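Local coordinates for protein sugar phosphate isomerase/epimerase (Parabacteroides distasonis, PDB 3OBE) that probably acts as a sugar phosphate isomerase or epimerase built on a xylose isomerase-like TIM barrel, at residues A[46-51]-A[293-298]. Numbering follows the deposited sequence.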
ATOM      1  N   ALA A  46      -2.939  18.434  -3.161  1.00 22.11           N
ATOM      2  CA  ALA A  46      -4.153  18.888  -2.460  1.00 22.79           C
ATOM      3  C   ALA A  46      -5.152  19.490  -3.423  1.00 23.76           C
ATOM      4  O   ALA A  46      -6.345  19.160  -3.363  1.00 22.34           O
ATOM      5  CB  ALA A  46      -3.822  19.856  -1.264  1.00 23.77           C
ATOM      6  N   LYS A  47      -4.676  20.319  -4.348  1.00 24.64           N
ATOM      7  CA  LYS A  47      -5.560  20.934  -5.362  1.00 25.73           C
ATOM      8  C   LYS A  47      -6.248  19.875  -6.259  1.00 25.17           C
ATOM      9  O   LYS A  47      -7.409  20.003  -6.674  1.00 25.60           O
ATOM     10  CB  LYS A  47      -4.766  21.951  -6.196  1.00 27.07           C
ATOM     11  N   ALA A  48      -5.553  18.784  -6.531  1.00 23.36           N
ATOM     12  CA  ALA A  48      -6.140  17.689  -7.342  1.00 22.60           C
ATOM     13  C   ALA A  48      -7.140  16.823  -6.599  1.00 22.12           C
ATOM     14  O   ALA A  48      -7.861  16.019  -7.215  1.00 22.07           O
ATOM     15  CB  ALA A  48      -5.044  16.793  -7.916  1.00 21.50           C
ATOM     16  N   GLY A  49      -7.187  16.960  -5.277  1.00 21.00           N
ATOM     17  CA  GLY A  49      -8.134  16.215  -4.477  1.00 20.41           C
ATOM     18  C   GLY A  49      -7.574  15.132  -3.596  1.00 19.09           C
ATOM     19  O   GLY A  49      -8.331  14.475  -2.873  1.00 20.35           O
ATOM     20  N   TYR A  50      -6.249  14.907  -3.648  1.00 17.77           N
ATOM     21  CA  TYR A  50      -5.656  13.961  -2.719  1.00 15.92           C
ATOM     22  C   TYR A  50      -5.775  14.459  -1.298  1.00 16.41           C
ATOM     23  O   TYR A  50      -5.582  15.647  -1.024  1.00 16.30           O
ATOM     24  CB  TYR A  50      -4.189  13.624  -3.071  1.00 15.70           C
ATOM     25  CG  TYR A  50      -4.076  12.858  -4.377  1.00 14.26           C
ATOM     26  CD1 TYR A  50      -4.355  11.461  -4.439  1.00 14.19           C
ATOM     27  CD2 TYR A  50      -3.725  13.510  -5.562  1.00 15.28           C
ATOM     28  CE1 TYR A  50      -4.276  10.766  -5.602  1.00 13.46           C
ATOM     29  CE2 TYR A  50      -3.646  12.800  -6.758  1.00 16.29           C
ATOM     30  CZ  TYR A  50      -3.927  11.433  -6.779  1.00 14.85           C
ATOM     31  OH  TYR A  50      -3.895  10.711  -7.945  1.00 14.50           O
ATOM     32  N   THR A  51      -6.112  13.543  -0.397  1.00 16.52           N
ATOM     33  CA  THR A  51      -6.262  13.813   1.035  1.00 16.97           C
ATOM     34  C   THR A  51      -5.191  13.075   1.887  1.00 17.16           C
ATOM     35  O   THR A  51      -4.834  13.541   2.980  1.00 16.45           O
ATOM     36  CB  THR A  51      -7.678  13.410   1.562  1.00 17.51           C
ATOM     37  OG1 THR A  51      -7.877  12.024   1.292  1.00 16.87           O
ATOM     38  CG2 THR A  51      -8.773  14.276   0.888  1.00 18.93           C
ATOM     39  N   LYS A 293      -4.411  13.506 -13.523  1.00 18.02           N
ATOM     40  CA  LYS A 293      -5.438  12.932 -14.379  1.00 18.34           C
ATOM     41  C   LYS A 293      -6.117  11.727 -13.720  1.00 17.23           C
ATOM     42  O   LYS A 293      -7.329  11.534 -13.881  1.00 17.67           O
ATOM     43  CB  LYS A 293      -4.892  12.579 -15.757  1.00 18.10           C
ATOM     44  CG  LYS A 293      -4.740  13.881 -16.593  1.00 19.25           C
ATOM     45  CD  LYS A 293      -4.282  13.669 -17.972  1.00 24.76           C
ATOM     46  CE  LYS A 293      -4.531  14.986 -18.731  1.00 28.79           C
ATOM     47  NZ  LYS A 293      -3.537  15.268 -19.698  1.00 33.53           N
ATOM     48  N   SER A 294      -5.369  10.965 -12.938  1.00 17.14           N
ATOM     49  CA  SER A 294      -5.907   9.853 -12.129  1.00 15.42           C
ATOM     50  C   SER A 294      -6.876  10.392 -11.110  1.00 16.41           C
ATOM     51  O   SER A 294      -8.023   9.887 -10.962  1.00 15.92           O
ATOM     52  CB  SER A 294      -4.790   9.039 -11.477  1.00 15.69           C
ATOM     53  OG  SER A 294      -3.963   8.451 -12.472  1.00 14.48           O
ATOM     54  N   ALA A 295      -6.465  11.465 -10.451  1.00 15.95           N
ATOM     55  CA  ALA A 295      -7.320  12.122  -9.456  1.00 17.80           C
ATOM     56  C   ALA A 295      -8.593  12.593 -10.132  1.00 18.75           C
ATOM     57  O   ALA A 295      -9.664  12.416  -9.556  1.00 20.07           O
ATOM     58  CB  ALA A 295      -6.591  13.307  -8.750  1.00 17.70           C
ATOM     59  N   ALA A 296      -8.484  13.192 -11.328  1.00 18.13           N
ATOM     60  CA  ALA A 296      -9.656  13.734 -12.029  1.00 19.76           C
ATOM     61  C   ALA A 296     -10.691  12.610 -12.322  1.00 19.53           C
ATOM     62  O   ALA A 296     -11.921  12.813 -12.163  1.00 19.34           O
ATOM     63  CB  ALA A 296      -9.230  14.507 -13.333  1.00 20.54           C
ATOM     64  N   TYR A 297     -10.211  11.437 -12.675  1.00 18.34           N
ATOM     65  CA  TYR A 297     -11.088  10.283 -12.932  1.00 17.86           C
ATOM     66  C   TYR A 297     -11.815   9.854 -11.670  1.00 17.81           C
ATOM     67  O   TYR A 297     -13.035   9.625 -11.666  1.00 19.86           O
ATOM     68  CB  TYR A 297     -10.245   9.128 -13.458  1.00 17.76           C
ATOM     69  CG  TYR A 297     -10.969   7.800 -13.606  1.00 16.25           C
ATOM     70  CD1 TYR A 297     -11.794   7.534 -14.690  1.00 18.59           C
ATOM     71  CD2 TYR A 297     -10.796   6.812 -12.640  1.00 16.76           C
ATOM     72  CE1 TYR A 297     -12.413   6.324 -14.806  1.00 18.80           C
ATOM     73  CE2 TYR A 297     -11.384   5.598 -12.777  1.00 18.48           C
ATOM     74  CZ  TYR A 297     -12.194   5.357 -13.842  1.00 18.87           C
ATOM     75  OH  TYR A 297     -12.786   4.104 -13.952  1.00 22.24           O
ATOM     76  N   LEU A 298     -11.075   9.753 -10.585  1.00 17.46           N
ATOM     77  CA  LEU A 298     -11.642   9.206  -9.350  1.00 18.04           C
ATOM     78  C   LEU A 298     -12.609  10.220  -8.741  1.00 19.76           C
ATOM     79  O   LEU A 298     -13.646   9.848  -8.178  1.00 19.90           O
ATOM     80  CB  LEU A 298     -10.542   8.865  -8.370  1.00 17.31           C
ATOM     81  CG  LEU A 298      -9.653   7.679  -8.783  1.00 18.08           C
ATOM     82  CD1 LEU A 298      -8.493   7.539  -7.792  1.00 18.72           C
ATOM     83  CD2 LEU A 298     -10.475   6.331  -8.900  1.00 18.33           C
TER
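The ring of Tyr50 meets the methyl group of Ala295 obliquely, with CE2 of Tyr50 3.6 Å from CB of Ala295. Its phenol end carries on past the methyl to the helix backbone, where OH of Tyr50 lies 4.0 Å from CB of Ser294 and hydrogen-bonds to the carbonyl O of Val291, a turn earlier. The first torsion, chi1 -67°, sets CG anti to the carbonyl carbon, beside the backbone N, and the phenol end reaches the helix at Ala295. The second flat group is the peptide after Ala48: the carbonyl O of Ala48 stands 3.4 Å from CB of Ala295. CB of Ala48 lies 3.9 Å from CB of Ala295. One small side chain thus fits between a helix end and an aromatic ring, illustrating how alanine allows close approach. Gly49, at positive phi (110°), closes helix 38-48 with a Schellman motif and turns the chain from Ala48 to Tyr50. A leucine in place of Tyr50 would probably leave the Val291 carbonyl without its hydroxyl partner and uncover part of the Ala295 methyl. OG of Ser294 hydrogen-bonds to Gly290 O and Ile251 N. Met23, from a loop, and Val276 of strand 273-276 also touch the Tyr50 side chain. The contact joins the C-terminal end of helix 38-48 and the turn after it to helix 287-300, the last helix of the barrel, beside the seam where strands 24-26 and 273-276 pair.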